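Local coordinates for envelopment polyprotein (Bovine Schmallenberg virus BH80/Germany/2011, PDB 7A56), which probably drives fusion of the viral envelope with a host-cell membrane during entry, as the class II fusion glycoprotein Gc, at residues S73-H78 with F345-Y350; E133-K138 with C167-D172; S391-Y396 with L417-V422. All coordinates share one frame; numbering follows the deposited sequence.

Contact 1 (S73-H78 with F345-Y350); sequences SYIESH and FDYNAY
Ser73 and Ile75 meet Phe345 and Tyr347 where strand 73-78 and strand 346-350 run nearly parallel, their axes 14° apart with a closest approach of 7.2 Å. The two strands are partnered in different sheets. Strand 70-80 bonds through its backbone to strands 61-67 and 335-343, and strand 346-350 pairs with strand 86-92, so the contact is made by side chains packing on one another and bonding to main-chain oxygens. Tyr347 takes the largest share. Its CG stands anti to the carbonyl carbon and beside the backbone N (chi1 -48°), and from there the ring reaches the backbone of Ser73. Tyr347 OH donates to Ser73 O at 2.8 Å, approaching from above the carbonyl plane, 50° out of it. The same hydroxyl is bonded to the backbone N of Leu342. Ile75 covers one face of the ring in a CH-pi contact, its CG2 lying 4.1 Å from the centroid of the Tyr347 ring. Farther along, Ile75 CD1 packs on Tyr347 CB at 3.6 Å, the two side chains sliding past each other in opposite directions and both touching Ile89 of strand 86-92. The hydroxyl of Ser73 has two carbonyls within reach of its single proton, Gly343 O and Phe345 O, the latter 2.7 Å from Ser73 OG. Ser73 OG also approaches Tyr347 CE2 obliquely at 3.3 Å. The chemistry implies a buried interface in which the aromatic ring is apolar toward Ile75 while its hydroxyl is held by main-chain groups of Ser73 and Leu342, so that the phenol bridges to the sheet of strand 70-80.

Contact 2 (E133-K138 with C167-D172); sequences EVCTGK and CLAIND
Thr136 OG1 donates to Asp172 OD2 over 2.6 Å, the shortest hydrogen bond between residues 133-138 and 167-172. The hydroxyl comes in on the syn side of the carboxylate, somewhat tilted out of its plane, and the two side chains lie side by side, pointing the same way. Asp172 presents its other oxygen to the next residue: Gly137 N is 2.9 Å from Asp172 OD1, but the N-H...acceptor angle of 130° makes this bond weak. One carboxylate therefore spans two consecutive residues, reaching them because its CG stands anti to the backbone N (chi1 -170°). Gly137 O also lies 3.3 Å from Asp172 OD1, two acceptors with no hydrogen bond between them, an approach likely to be mildly unfavourable. Gly137 has a positive phi, and at its backbone angles a CB would press against the carbonyl oxygen of Thr136. The contact sits where strand 98-134 ends and strand 172-183, its antiparallel partner, begins, at a cysteine-rich extremity of the elongated chain. This position is consistent with the membrane-facing tip that class II fusion proteins carry on their second domain. A disulfide closes the other end of the contact. Cys135 SG and Cys167 SG are 2.1 Å apart, and the right-handed CB-SG-SG-CB torsion of 88° is close to the relaxed value. Beside it Ala169 turns its methyl toward the first segment, with Ala169 CB 3.5 Å from Cys135 O and 4.2 Å from Cys135 SG. Cys135 O is bonded to Ser158 OG, bringing in strand 150-158, whose Ser158 also pairs through the backbone with Asp172. Asn171 ND2 bonds to Trp160 O of the third subunit.

Contact 3 (S391-Y396 with L417-V422); sequences SNCDTY and LATETV
Asn392 supplies the hydrogen bond between residues 391-396 and 417-422: its ND2 donates to Thr421 O at 2.9 Å. The N-H...acceptor angle is 144°, and the donor lies in the carbonyl plane of Thr421. The chi1 of Asn392, 57°, sets CG between the backbone N and the carbonyl carbon, from where the amide faces residues 421-423. The other end of the amide, OD1, accepts from Ser423 N, so the side chain grips one backbone acceptor and one backbone donor, two residues apart on the same run of chain. A second polar element is an ST turn, in which Ser391 OG accepts from Cys393 N at 2.8 Å; that hydroxyl is also bonded to Ser423 O. The apolar contacts are looser. Cys393 SG lies 4.3 Å from Val422 CG2 and 4.5 Å from Thr419 CG2, and its disulfide to Cys415 runs beside Val422. The segment 391-396 passes from strand 385-391, in the sheet with strand 422-426, to the short, weakly bonded strand about 394-395, beside strand 408-414. Such a two-sheet module is consistent with the immunoglobulin-like third domain of class II fusion proteins. The chemistry implies that side chains of Ser391 and Asn392 continue the pairing to strand 422-426 where the chain turns away toward the other sheet.

Overall arrangement
The three contacts are spread along an elongated chain and none touches another. Contacts 1 and 2 lie on opposite sides of the chain's centre, their centres 96 Å apart. Strand 98-134, which runs to contact 2, pairs with strand 86-92, the partner of strand 346-350 in contact 1. Residues 133-138 and 167-172 both fall between the two halves of contact 1 in sequence. Contact 3 follows in series, in the C-terminal pair of small sheets, its centre 43 Å from that of contact 1 and 68 Å from that of contact 2. Contacts 1 and 2 reach the third subunit, and contacts 1 and 3 the second, consistent with a postfusion trimer held together along its length.

Contact 1 (S73-H78 with F345-Y350)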
loop_
_atom_site.group_PDB
_atom_site.type_symbol
_atom_site.label_atom_id
_atom_site.label_comp_id
_atom_site.label_asym_id
_atom_site.label_seq_id
_atom_site.Cartn_x
_atom_site.Cartn_y
_atom_site.Cartn_z
ATOM N N SER A 73 30.221 1.254 -32.561
ATOM C CA SER A 73 29.218 0.251 -32.247
ATOM C C SER A 73 28.834 0.411 -30.794
ATOM O O SER A 73 29.595 0.989 -29.971
ATOM C CB SER A 73 29.689 -1.168 -32.487
ATOM O OG SER A 73 30.836 -1.360 -31.728
ATOM N N TYR A 74 27.663 -0.143 -30.484
ATOM C CA TYR A 74 27.176 -0.065 -29.091
ATOM C C TYR A 74 26.579 -1.388 -28.634
ATOM O O TYR A 74 26.251 -2.297 -29.426
ATOM C CB TYR A 74 26.136 1.034 -28.915
ATOM C CG TYR A 74 24.856 0.806 -29.651
ATOM C CD1 TYR A 74 23.872 -0.055 -29.153
ATOM C CD2 TYR A 74 24.609 1.483 -30.840
ATOM C CE1 TYR A 74 22.705 -0.270 -29.842
ATOM C CE2 TYR A 74 23.440 1.308 -31.527
ATOM C CZ TYR A 74 22.485 0.444 -31.040
ATOM O OH TYR A 74 21.330 0.308 -31.785
ATOM N N ILE A 75 26.368 -1.437 -27.306
ATOM C CA ILE A 75 25.602 -2.489 -26.678
ATOM C C ILE A 75 24.655 -1.819 -25.688
ATOM O O ILE A 75 24.994 -0.810 -25.047
ATOM C CB ILE A 75 26.501 -3.540 -25.986
ATOM C CG1 ILE A 75 25.644 -4.702 -25.449
ATOM C CG2 ILE A 75 27.382 -2.913 -24.898
ATOM C CD1 ILE A 75 26.431 -5.951 -25.173
ATOM N N GLU A 76 23.442 -2.306 -25.661
ATOM C CA GLU A 76 22.433 -1.795 -24.742
ATOM C C GLU A 76 21.864 -2.958 -23.945
ATOM O O GLU A 76 21.679 -4.043 -24.488
ATOM C CB GLU A 76 21.338 -1.088 -25.536
ATOM C CG GLU A 76 20.332 -0.339 -24.670
ATOM C CD GLU A 76 19.085 -1.177 -24.370
ATOM O OE1 GLU A 76 18.071 -0.559 -23.997
ATOM O OE2 GLU A 76 19.092 -2.440 -24.540
ATOM N N SER A 77 21.538 -2.731 -22.661
ATOM C CA SER A 77 20.876 -3.782 -21.891
ATOM C C SER A 77 20.229 -3.099 -20.684
ATOM O O SER A 77 20.095 -1.865 -20.636
ATOM C CB SER A 77 21.858 -4.892 -21.499
ATOM O OG SER A 77 21.185 -6.048 -21.020
ATOM N N HIS A 78 19.824 -3.902 -19.708
ATOM C CA HIS A 78 19.171 -3.366 -18.512
ATOM C C HIS A 78 19.426 -4.311 -17.351
ATOM O O HIS A 78 19.688 -5.508 -17.548
ATOM C CB HIS A 78 17.657 -3.201 -18.704
ATOM C CG HIS A 78 17.002 -4.399 -19.330
ATOM N ND1 HIS A 78 16.719 -4.480 -20.685
ATOM C CD2 HIS A 78 16.635 -5.589 -18.805
ATOM C CE1 HIS A 78 16.195 -5.662 -20.960
ATOM N NE2 HIS A 78 16.132 -6.356 -19.839
ATOM N N PHE A 345 34.131 -1.840 -31.544
ATOM C CA PHE A 345 34.347 -2.966 -30.652
ATOM C C PHE A 345 33.221 -3.984 -30.776
ATOM O O PHE A 345 32.146 -3.694 -31.304
ATOM C CB PHE A 345 34.478 -2.468 -29.206
ATOM C CG PHE A 345 35.631 -1.560 -29.034
ATOM C CD1 PHE A 345 36.907 -2.069 -28.936
ATOM C CD2 PHE A 345 35.458 -0.205 -29.047
ATOM C CE1 PHE A 345 37.988 -1.246 -28.802
ATOM C CE2 PHE A 345 36.551 0.634 -28.924
ATOM C CZ PHE A 345 37.810 0.109 -28.778
ATOM N N ASP A 346 33.509 -5.196 -30.304
ATOM C CA ASP A 346 32.487 -6.194 -30.013
ATOM C C ASP A 346 32.229 -6.204 -28.512
ATOM O O ASP A 346 33.144 -6.036 -27.702
ATOM C CB ASP A 346 32.902 -7.603 -30.424
ATOM C CG ASP A 346 33.032 -7.782 -31.954
ATOM O OD1 ASP A 346 32.464 -6.991 -32.759
ATOM O OD2 ASP A 346 33.710 -8.767 -32.326
ATOM N N TYR A 347 30.986 -6.442 -28.147
ATOM C CA TYR A 347 30.610 -6.456 -26.747
ATOM C C TYR A 347 29.801 -7.708 -26.416
ATOM O O TYR A 347 28.924 -8.110 -27.189
ATOM C CB TYR A 347 29.758 -5.259 -26.440
ATOM C CG TYR A 347 30.237 -3.927 -26.928
ATOM C CD1 TYR A 347 31.060 -3.124 -26.130
ATOM C CD2 TYR A 347 29.757 -3.389 -28.127
ATOM C CE1 TYR A 347 31.446 -1.837 -26.544
ATOM C CE2 TYR A 347 30.180 -2.124 -28.565
ATOM C CZ TYR A 347 31.024 -1.368 -27.778
ATOM O OH TYR A 347 31.375 -0.118 -28.174
ATOM N N ASN A 348 30.046 -8.310 -25.259
ATOM C CA ASN A 348 29.103 -9.335 -24.848
ATOM C C ASN A 348 28.901 -9.350 -23.328
ATOM O O ASN A 348 29.843 -9.190 -22.554
ATOM C CB ASN A 348 29.547 -10.712 -25.300
ATOM C CG ASN A 348 30.749 -11.192 -24.553
ATOM O OD1 ASN A 348 31.862 -10.750 -24.821
ATOM N ND2 ASN A 348 30.541 -12.085 -23.581
ATOM N N ALA A 349 27.695 -9.690 -22.922
ATOM C CA ALA A 349 27.382 -9.783 -21.494
ATOM C C ALA A 349 28.025 -11.019 -20.876
ATOM O O ALA A 349 28.250 -12.034 -21.551
ATOM C CB ALA A 349 25.864 -9.832 -21.305
ATOM N N TYR A 350 28.277 -10.952 -19.563
ATOM C CA TYR A 350 28.729 -12.125 -18.827
ATOM C C TYR A 350 28.308 -11.988 -17.366
ATOM O O TYR A 350 27.942 -10.896 -16.891
ATOM C CB TYR A 350 30.260 -12.346 -18.926
ATOM C CG TYR A 350 31.048 -11.351 -18.113
ATOM C CD1 TYR A 350 31.445 -10.093 -18.689
ATOM C CD2 TYR A 350 31.379 -11.631 -16.776
ATOM C CE1 TYR A 350 32.141 -9.163 -17.928
ATOM C CE2 TYR A 350 32.056 -10.728 -16.004
ATOM C CZ TYR A 350 32.421 -9.492 -16.563
ATOM O OH TYR A 350 33.086 -8.602 -15.762
#

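Contact 2 (E133-K138 with C167-D172)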
loop_
_atom_site.group_PDB
_atom_site.type_symbol
_atom_site.label_atom_id
_atom_site.label_comp_id
_atom_site.label_asym_id
_atom_site.label_seq_id
_atom_site.Cartn_x
_atom_site.Cartn_y
_atom_site.Cartn_z
ATOM N N GLU A 133 -15.707 15.733 48.789
ATOM C CA GLU A 133 -17.111 15.415 49.020
ATOM C C GLU A 133 -17.805 16.631 49.592
ATOM O O GLU A 133 -17.167 17.472 50.219
ATOM C CB GLU A 133 -17.325 14.193 49.944
ATOM C CG GLU A 133 -16.932 14.321 51.353
ATOM C CD GLU A 133 -17.256 13.036 52.134
ATOM O OE1 GLU A 133 -16.464 12.080 52.021
ATOM O OE2 GLU A 133 -18.297 12.964 52.830
ATOM N N VAL A 134 -19.121 16.711 49.366
ATOM C CA VAL A 134 -19.975 17.737 49.944
ATOM C C VAL A 134 -21.190 17.077 50.610
ATOM O O VAL A 134 -21.751 16.087 50.115
ATOM C CB VAL A 134 -20.403 18.800 48.902
ATOM C CG1 VAL A 134 -19.183 19.365 48.172
ATOM C CG2 VAL A 134 -21.374 18.232 47.911
ATOM N N CYS A 135 -21.565 17.643 51.755
ATOM C CA CYS A 135 -22.592 17.081 52.631
ATOM C C CYS A 135 -23.980 17.188 52.011
ATOM O O CYS A 135 -24.744 16.206 52.001
ATOM C CB CYS A 135 -22.537 17.817 53.966
ATOM S SG CYS A 135 -23.984 17.538 55.061
ATOM N N THR A 136 -24.279 18.342 51.404
ATOM C CA THR A 136 -25.580 18.632 50.830
ATOM C C THR A 136 -25.455 19.196 49.415
ATOM O O THR A 136 -24.388 19.643 48.980
ATOM C CB THR A 136 -26.360 19.628 51.707
ATOM O OG1 THR A 136 -27.709 19.610 51.271
ATOM C CG2 THR A 136 -25.813 21.018 51.488
ATOM N N GLY A 137 -26.557 19.143 48.675
ATOM C CA GLY A 137 -26.556 19.611 47.304
ATOM C C GLY A 137 -26.221 18.504 46.336
ATOM O O GLY A 137 -25.849 17.388 46.708
ATOM N N LYS A 138 -26.348 18.823 45.052
ATOM C CA LYS A 138 -26.054 17.851 44.021
ATOM C C LYS A 138 -24.622 18.042 43.515
ATOM O O LYS A 138 -23.934 19.008 43.862
ATOM C CB LYS A 138 -27.072 17.962 42.879
ATOM C CG LYS A 138 -26.890 19.197 42.067
ATOM C CD LYS A 138 -28.208 19.837 41.673
ATOM C CE LYS A 138 -29.039 18.949 40.796
ATOM N NZ LYS A 138 -28.607 18.984 39.353
ATOM N N CYS A 167 -22.582 16.042 59.310
ATOM C CA CYS A 167 -23.585 15.986 58.256
ATOM C C CYS A 167 -24.752 15.094 58.670
ATOM O O CYS A 167 -24.549 13.981 59.147
ATOM C CB CYS A 167 -22.928 15.474 56.958
ATOM S SG CYS A 167 -23.988 15.526 55.499
ATOM N N LEU A 168 -25.977 15.563 58.456
ATOM C CA LEU A 168 -27.152 14.738 58.721
ATOM C C LEU A 168 -28.031 14.557 57.490
ATOM O O LEU A 168 -29.202 14.157 57.628
ATOM C CB LEU A 168 -27.979 15.368 59.857
ATOM C CG LEU A 168 -27.209 15.641 61.136
ATOM C CD1 LEU A 168 -28.007 16.582 62.027
ATOM C CD2 LEU A 168 -27.036 14.318 61.840
ATOM N N ALA A 169 -27.520 14.892 56.302
ATOM C CA ALA A 169 -28.278 14.797 55.068
ATOM C C ALA A 169 -28.509 13.335 54.674
ATOM O O ALA A 169 -27.729 12.425 55.008
ATOM C CB ALA A 169 -27.540 15.552 53.944
ATOM N N ILE A 170 -29.633 13.103 54.010
ATOM C CA ILE A 170 -30.076 11.761 53.639
ATOM C C ILE A 170 -30.337 11.790 52.150
ATOM O O ILE A 170 -31.102 12.642 51.677
ATOM C CB ILE A 170 -31.361 11.326 54.381
ATOM C CG1 ILE A 170 -31.161 11.405 55.890
ATOM C CG2 ILE A 170 -31.772 9.918 53.896
ATOM C CD1 ILE A 170 -30.127 10.472 56.458
ATOM N N ASN A 171 -29.720 10.869 51.420
ATOM C CA ASN A 171 -29.925 10.771 49.981
ATOM C C ASN A 171 -29.624 12.115 49.300
ATOM O O ASN A 171 -30.395 12.617 48.471
ATOM C CB ASN A 171 -31.344 10.248 49.688
ATOM C CG ASN A 171 -31.398 8.725 49.730
ATOM O OD1 ASN A 171 -30.419 8.060 49.351
ATOM N ND2 ASN A 171 -32.478 8.162 50.229
ATOM N N ASP A 172 -28.468 12.693 49.663
ATOM C CA ASP A 172 -28.119 14.059 49.287
ATOM C C ASP A 172 -26.593 14.169 49.271
ATOM O O ASP A 172 -25.877 13.263 49.713
ATOM C CB ASP A 172 -28.801 15.057 50.255
ATOM C CG ASP A 172 -28.702 16.540 49.810
ATOM O OD1 ASP A 172 -28.464 16.935 48.619
ATOM O OD2 ASP A 172 -28.867 17.377 50.689
#

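Contact 3 (S391-Y396 with L417-V422)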
loop_
_atom_site.group_PDB
_atom_site.type_symbol
_atom_site.label_atom_id
_atom_site.label_comp_id
_atom_site.label_asym_id
_atom_site.label_seq_id
_atom_site.Cartn_x
_atom_site.Cartn_y
_atom_site.Cartn_z
ATOM N N SER A 391 13.533 -20.940 2.547
ATOM C CA SER A 391 13.457 -21.707 3.784
ATOM C C SER A 391 12.301 -22.693 3.686
ATOM O O SER A 391 11.401 -22.545 2.849
ATOM C CB SER A 391 13.284 -20.791 5.019
ATOM O OG SER A 391 13.020 -21.501 6.241
ATOM N N ASN A 392 12.354 -23.723 4.539
ATOM C CA ASN A 392 11.164 -24.540 4.742
ATOM C C ASN A 392 10.094 -23.758 5.495
ATOM O O ASN A 392 8.905 -24.049 5.357
ATOM C CB ASN A 392 11.502 -25.846 5.469
ATOM C CG ASN A 392 12.172 -25.621 6.817
ATOM O OD1 ASN A 392 12.995 -24.726 6.978
ATOM N ND2 ASN A 392 11.809 -26.426 7.791
ATOM N N CYS A 393 10.488 -22.744 6.249
ATOM C CA CYS A 393 9.522 -21.849 6.846
ATOM C C CYS A 393 9.164 -20.737 5.875
ATOM O O CYS A 393 9.775 -20.584 4.811
ATOM C CB CYS A 393 10.075 -21.279 8.151
ATOM S SG CYS A 393 10.585 -22.568 9.290
ATOM N N ASP A 394 8.144 -19.963 6.247
ATOM C CA ASP A 394 7.847 -18.744 5.504
ATOM C C ASP A 394 8.869 -17.663 5.850
ATOM O O ASP A 394 9.394 -17.621 6.959
ATOM C CB ASP A 394 6.442 -18.266 5.830
ATOM C CG ASP A 394 5.386 -19.150 5.233
ATOM O OD1 ASP A 394 5.444 -19.408 4.013
ATOM O OD2 ASP A 394 4.487 -19.580 5.975
ATOM N N THR A 395 9.164 -16.788 4.884
ATOM C CA THR A 395 10.176 -15.743 5.057
ATOM C C THR A 395 9.522 -14.376 4.916
ATOM O O THR A 395 8.413 -14.243 4.411
ATOM C CB THR A 395 11.333 -15.869 4.042
ATOM O OG1 THR A 395 10.827 -15.659 2.720
ATOM C CG2 THR A 395 11.915 -17.251 4.082
ATOM N N TYR A 396 10.230 -13.352 5.359
ATOM C CA TYR A 396 9.741 -11.982 5.283
ATOM C C TYR A 396 10.581 -11.145 4.323
ATOM O O TYR A 396 10.365 -9.932 4.199
ATOM C CB TYR A 396 9.709 -11.352 6.688
ATOM C CG TYR A 396 8.535 -11.845 7.532
ATOM C CD1 TYR A 396 8.628 -13.030 8.288
ATOM C CD2 TYR A 396 7.348 -11.116 7.618
ATOM C CE1 TYR A 396 7.582 -13.474 9.044
ATOM C CE2 TYR A 396 6.293 -11.549 8.410
ATOM C CZ TYR A 396 6.418 -12.729 9.117
ATOM O OH TYR A 396 5.403 -13.202 9.883
ATOM N N LEU A 417 3.965 -24.995 13.782
ATOM C CA LEU A 417 4.179 -25.705 15.045
ATOM C C LEU A 417 4.856 -27.059 14.823
ATOM O O LEU A 417 5.642 -27.517 15.669
ATOM C CB LEU A 417 2.848 -25.865 15.775
ATOM C CG LEU A 417 2.963 -26.530 17.149
ATOM C CD1 LEU A 417 3.955 -25.759 18.011
ATOM C CD2 LEU A 417 1.611 -26.689 17.865
ATOM N N ALA A 418 4.595 -27.687 13.674
ATOM C CA ALA A 418 5.241 -28.940 13.278
ATOM C C ALA A 418 6.545 -28.651 12.533
ATOM O O ALA A 418 6.686 -28.909 11.334
ATOM C CB ALA A 418 4.298 -29.767 12.417
ATOM N N THR A 419 7.515 -28.103 13.271
ATOM C CA THR A 419 8.842 -27.811 12.720
ATOM C C THR A 419 9.887 -28.232 13.742
ATOM O O THR A 419 9.843 -27.795 14.899
ATOM C CB THR A 419 9.001 -26.321 12.349
ATOM O OG1 THR A 419 8.311 -26.049 11.120
ATOM C CG2 THR A 419 10.474 -25.944 12.190
ATOM N N GLU A 420 10.807 -29.100 13.321
ATOM C CA GLU A 420 11.882 -29.542 14.191
ATOM C C GLU A 420 13.259 -29.171 13.679
ATOM O O GLU A 420 14.217 -29.204 14.458
ATOM C CB GLU A 420 11.822 -31.065 14.411
ATOM C CG GLU A 420 11.512 -31.901 13.168
ATOM C CD GLU A 420 10.916 -33.270 13.520
ATOM O OE1 GLU A 420 11.328 -33.872 14.548
ATOM O OE2 GLU A 420 10.021 -33.733 12.773
ATOM N N THR A 421 13.388 -28.823 12.406
ATOM C CA THR A 421 14.635 -28.315 11.857
ATOM C C THR A 421 14.289 -27.138 10.963
ATOM O O THR A 421 13.386 -27.238 10.126
ATOM C CB THR A 421 15.391 -29.380 11.052
ATOM O OG1 THR A 421 15.550 -30.571 11.834
ATOM C CG2 THR A 421 16.759 -28.861 10.649
ATOM N N VAL A 422 14.994 -26.034 11.142
ATOM C CA VAL A 422 14.886 -24.901 10.240
ATOM C C VAL A 422 15.979 -25.039 9.193
ATOM O O VAL A 422 17.156 -25.188 9.537
ATOM C CB VAL A 422 15.018 -23.569 10.992
ATOM C CG1 VAL A 422 15.110 -22.446 9.998
ATOM C CG2 VAL A 422 13.857 -23.371 11.959
#